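Local coordinates for major capsid protein (Paramecium bursaria Chlorella virus 1, PDB 5TIP) that assembles as trimers into the large icosahedral capsid of a chlorella virus and carries host-attached N-linked glycans on its surface, at residues L277-I280 with G286-T289; C385-D388 with A393-L396. All coordinates share one frame; numbering follows the deposited sequence.

Interaction 1: L277-I280 with G286-T289. With BGC (beta-D-glucopyranose), chain E; GLA (alpha-D-galactopyranose), chain F.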
loop_
_atom_site.group_PDB
_atom_site.type_symbol
_atom_site.label_atom_id
_atom_site.label_comp_id
_atom_site.label_asym_id
_atom_site.label_seq_id
_atom_site.Cartn_x
_atom_site.Cartn_y
_atom_site.Cartn_z
ATOM N N LEU A 277 16.907 -7.128 23.958
ATOM C CA LEU A 277 16.204 -8.382 24.183
ATOM C C LEU A 277 15.525 -8.359 25.545
ATOM O O LEU A 277 16.073 -7.835 26.519
ATOM C CB LEU A 277 17.171 -9.564 24.097
ATOM C CG LEU A 277 18.021 -9.678 22.830
ATOM C CD1 LEU A 277 18.927 -10.899 22.892
ATOM C CD2 LEU A 277 17.141 -9.726 21.592
ATOM N N ALA A 278 14.324 -8.931 25.609
ATOM C CA ALA A 278 13.545 -8.930 26.838
ATOM C C ALA A 278 12.663 -10.169 26.875
ATOM O O ALA A 278 12.422 -10.815 25.854
ATOM C CB ALA A 278 12.691 -7.663 26.968
ATOM N N ASN A 279 12.179 -10.486 28.072
ATOM C CA ASN A 279 11.344 -11.666 28.302
ATOM C C ASN A 279 9.873 -11.370 28.019
ATOM O O ASN A 279 8.992 -11.591 28.849
ATOM C CB ASN A 279 11.555 -12.164 29.728
ATOM C CG ASN A 279 10.989 -13.556 29.973
ATOM O OD1 ASN A 279 10.410 -14.185 29.086
ATOM N ND2 ASN A 279 11.205 -14.056 31.188
ATOM N N ILE A 280 9.607 -10.841 26.829
ATOM C CA ILE A 280 8.248 -10.663 26.325
ATOM C C ILE A 280 8.181 -11.368 24.975
ATOM O O ILE A 280 9.208 -11.470 24.288
ATOM C CB ILE A 280 7.867 -9.177 26.220
ATOM C CG1 ILE A 280 8.875 -8.421 25.353
ATOM C CG2 ILE A 280 7.761 -8.554 27.604
ATOM C CD1 ILE A 280 8.561 -6.949 25.199
ATOM N N GLY A 286 12.780 -18.232 23.605
ATOM C CA GLY A 286 11.909 -18.901 24.554
ATOM C C GLY A 286 11.153 -17.973 25.477
ATOM O O GLY A 286 10.832 -18.362 26.605
ATOM N N ALA A 287 10.845 -16.758 25.025
ATOM C CA ALA A 287 10.193 -15.779 25.883
ATOM C C ALA A 287 8.834 -16.280 26.355
ATOM O O ALA A 287 8.096 -16.931 25.610
ATOM C CB ALA A 287 10.030 -14.453 25.141
ATOM N N GLY A 288 8.503 -15.966 27.608
ATOM C CA GLY A 288 7.256 -16.390 28.203
ATOM C C GLY A 288 7.255 -17.787 28.782
ATOM O O GLY A 288 6.258 -18.178 29.403
ATOM N N THR A 289 8.329 -18.552 28.610
ATOM C CA THR A 289 8.416 -19.924 29.096
ATOM C C THR A 289 9.568 -20.056 30.089
ATOM O O THR A 289 10.280 -19.094 30.386
ATOM C CB THR A 289 8.602 -20.908 27.938
ATOM O OG1 THR A 289 9.866 -20.672 27.306
ATOM C CG2 THR A 289 7.490 -20.745 26.914
HETATM C C2 BGC E . 11.035 -15.655 32.882
HETATM C C3 BGC E . 10.225 -16.765 33.532
HETATM C C4 BGC E . 8.764 -16.345 33.585
HETATM C C5 BGC E . 8.262 -15.912 32.212
HETATM C C6 BGC E . 6.830 -15.403 32.315
HETATM C C1 BGC E . 10.458 -15.257 31.528
HETATM O O2 BGC E . 12.386 -16.089 32.720
HETATM O O3 BGC E . 10.677 -16.945 34.875
HETATM O O4 BGC E . 7.962 -17.428 34.075
HETATM O O5 BGC E . 9.089 -14.881 31.668
HETATM O O6 BGC E . 6.383 -14.956 31.030
HETATM C C1 GLA F . 10.637 -21.171 19.263
HETATM C C2 GLA F . 10.559 -20.284 20.501
HETATM C C3 GLA F . 11.077 -18.887 20.193
HETATM C C4 GLA F . 12.456 -18.964 19.552
HETATM C C5 GLA F . 12.446 -19.921 18.366
HETATM C C6 GLA F . 13.844 -20.062 17.780
HETATM O O2 GLA F . 9.203 -20.201 20.950
HETATM O O3 GLA F . 11.153 -18.127 21.402
HETATM O O4 GLA F . 13.413 -19.410 20.519
HETATM O O5 GLA F . 11.977 -21.204 18.777
HETATM O O6 GLA F . 14.414 -18.764 17.589
#
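Asn279 lays its side-chain amide beside Ala287 and Gly288 of the turn 286-289. OD1 accepts from Gly288 N at 3.0 Å, the N-H pointing almost straight at the oxygen (174°) and meeting it nearly end-on to the CG-OD1 bond; it also lies 3.6 Å from Ala287 CA. The extended first torsion, with CG anti to the backbone N (chi1 -167°), brings the end of the side chain to this turn. The other branch, ND2, is joined covalently to C1 of the beta-D-glucopyranose, making Asn279 an N-glycosylation site, while ND2 also has a weak hydrogen bond to Thr390 O. Residues 286-289 form a type II beta turn, closed by Thr289 N to Gly286 O; Thr289 OG1 donates to the same carbonyl oxygen at 2.6 Å, from the same face of its plane. From the second position of the turn, the methyl group of Ala287 points at segment 277-280 and packs against its backbone, CB lying 3.2 Å from Ile280 O. The glucose also lies close to the turn, its O6 3.3 Å from Gly288 CA. At the start of the turn Gly286 N donates to O3 of an alpha-D-galactopyranose at 2.7 Å. One amide atom is bonded to glucose and the other gripped by a turn N-H, which should restrict rotation of the amide and probably helps orient the first sugar.

Interaction 2: C385-D388 with A393-L396. With BGC (beta-D-glucopyranose), chain G; GLA (alpha-D-galactopyranose), chain B.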
loop_
_atom_site.group_PDB
_atom_site.type_symbol
_atom_site.label_atom_id
_atom_site.label_comp_id
_atom_site.label_asym_id
_atom_site.label_seq_id
_atom_site.Cartn_x
_atom_site.Cartn_y
_atom_site.Cartn_z
ATOM N N CYS A 385 19.191 2.318 30.974
ATOM C CA CYS A 385 18.942 0.892 30.772
ATOM C C CYS A 385 18.857 0.197 32.132
ATOM O O CYS A 385 19.694 -0.624 32.513
ATOM C CB CYS A 385 20.030 0.287 29.898
ATOM S SG CYS A 385 20.397 1.258 28.422
ATOM N N SER A 386 17.803 0.540 32.872
ATOM C CA SER A 386 17.645 0.090 34.246
ATOM C C SER A 386 16.528 -0.925 34.438
ATOM O O SER A 386 16.387 -1.457 35.545
ATOM C CB SER A 386 17.388 1.293 35.167
ATOM O OG SER A 386 16.231 2.002 34.761
ATOM N N ILE A 387 15.740 -1.216 33.407
ATOM C CA ILE A 387 14.624 -2.146 33.539
ATOM C C ILE A 387 15.142 -3.576 33.505
ATOM O O ILE A 387 16.040 -3.910 32.722
ATOM C CB ILE A 387 13.587 -1.918 32.427
ATOM C CG1 ILE A 387 13.133 -0.461 32.394
ATOM C CG2 ILE A 387 12.394 -2.842 32.624
ATOM C CD1 ILE A 387 12.162 -0.185 31.273
ATOM N N ASP A 388 14.583 -4.424 34.364
ATOM C CA ASP A 388 14.920 -5.841 34.340
ATOM C C ASP A 388 14.327 -6.450 33.082
ATOM O O ASP A 388 13.105 -6.509 32.935
ATOM C CB ASP A 388 14.382 -6.532 35.595
ATOM C CG ASP A 388 14.691 -8.025 35.638
ATOM O OD1 ASP A 388 15.322 -8.559 34.698
ATOM O OD2 ASP A 388 14.295 -8.673 36.628
ATOM N N ALA A 393 6.472 -7.978 33.612
ATOM C CA ALA A 393 5.773 -6.895 34.292
ATOM C C ALA A 393 6.589 -5.609 34.284
ATOM O O ALA A 393 6.017 -4.514 34.233
ATOM C CB ALA A 393 5.434 -7.304 35.724
ATOM N N ALA A 394 7.918 -5.717 34.331
ATOM C CA ALA A 394 8.759 -4.529 34.286
ATOM C C ALA A 394 8.912 -3.984 32.872
ATOM O O ALA A 394 8.991 -2.764 32.690
ATOM C CB ALA A 394 10.133 -4.835 34.882
ATOM N N VAL A 395 8.949 -4.859 31.866
ATOM C CA VAL A 395 9.133 -4.402 30.492
ATOM C C VAL A 395 7.841 -3.819 29.931
ATOM O O VAL A 395 7.856 -2.784 29.254
ATOM C CB VAL A 395 9.669 -5.550 29.615
ATOM C CG1 VAL A 395 9.771 -5.110 28.163
ATOM C CG2 VAL A 395 11.025 -6.022 30.120
ATOM N N LEU A 396 6.703 -4.456 30.207
ATOM C CA LEU A 396 5.426 -4.008 29.667
ATOM C C LEU A 396 4.783 -2.888 30.477
ATOM O O LEU A 396 3.667 -2.474 30.145
ATOM C CB LEU A 396 4.453 -5.185 29.572
ATOM C CG LEU A 396 4.858 -6.332 28.645
ATOM C CD1 LEU A 396 3.804 -7.429 28.663
ATOM C CD2 LEU A 396 5.093 -5.826 27.230
HETATM C C2 BGC G . 9.079 -0.927 36.489
HETATM C C3 BGC G . 9.487 -1.080 37.947
HETATM C C4 BGC G . 10.790 -1.860 38.028
HETATM C C5 BGC G . 11.857 -1.204 37.163
HETATM C C6 BGC G . 13.164 -1.987 37.222
HETATM C C1 BGC G . 10.219 -0.376 35.640
HETATM O O2 BGC G . 7.949 -0.053 36.400
HETATM O O3 BGC G . 8.477 -1.814 38.639
HETATM O O4 BGC G . 11.238 -1.921 39.387
HETATM O O5 BGC G . 11.413 -1.140 35.809
HETATM O O6 BGC G . 12.977 -3.271 36.618
HETATM C C1 GLA B . 4.407 -2.584 39.146
HETATM C C2 GLA B . 3.943 -3.559 38.079
HETATM C C3 GLA B . 4.390 -3.034 36.721
HETATM C C4 GLA B . 3.776 -1.662 36.512
HETATM C C5 GLA B . 4.204 -0.720 37.630
HETATM C C6 GLA B . 3.567 0.659 37.484
HETATM O O2 GLA B . 4.548 -4.825 38.353
HETATM O O3 GLA B . 3.976 -3.896 35.657
HETATM O O4 GLA B . 2.353 -1.801 36.532
HETATM O O5 GLA B . 3.855 -1.284 38.897
HETATM O O6 GLA B . 4.184 1.587 38.385
#
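The short beta-alpha-beta unit formed by strand 376-387, helix 392-395 and strand 402-404 contains this contact, in which the end of its first strand packs against its short helix. Ile387 provides the main apolar piece. Its CG2 branch, anti to the backbone N, points at the helix and touches both the methyl group of Ala394, at 3.8 Å from CB, and the peptide beyond it, at 3.4 Å from Ala394 O. Val395 stands next to this pair: its CG2 is 4.3 Å from Ile387 CG2 and approaches the backbone of Asp388, 3.5 Å from its O. That carbonyl therefore faces methyl groups of Val395 and Ala394, whereas the carboxylate turns to Thr390, whose OG1 is hydrogen-bonded to Asp388 OD1. Asp388 N donates to O6 of a beta-D-glucopyranose at 3.0 Å in a nearly straight bond (167°), and the same O6 lies 3.7 Å from Ala394 CB, so one hydroxyl borders both segments. On the helix, Ala393 O accepts from O3 of an alpha-D-galactopyranose at 2.6 Å. Ala394 O is bonded to Asn398 ND2, on a glycosylated asparagine just past the helix. Ile387 also pairs through its backbone with Thr403 and Asn405 and rests on Val402 of strand 402-404, while Leu396 packs on Asn137 of the second subunit.

The two interactions have their centres about 12 Å apart and follow one another along the chain. They meet through apolar side chains: Ile280 CD1 lies 3.7 Å from Val395 CG1, Ile280 CG2 packs on Leu396 CG, and Ala278 CB on Val395 CG2, so loop 277-280 leans on helix 392-395 and the residue after it. Both contacts are largely buried although sugars border each of them. Interaction 1 joins two parts of one long loop, relying on a hydrogen bond to a side-chain amide at a glycan attachment point; interaction 2 joins a strand end to a helix by methyl packing, with the polar backbone atoms Asp388 N and Ala393 O turned to sugars.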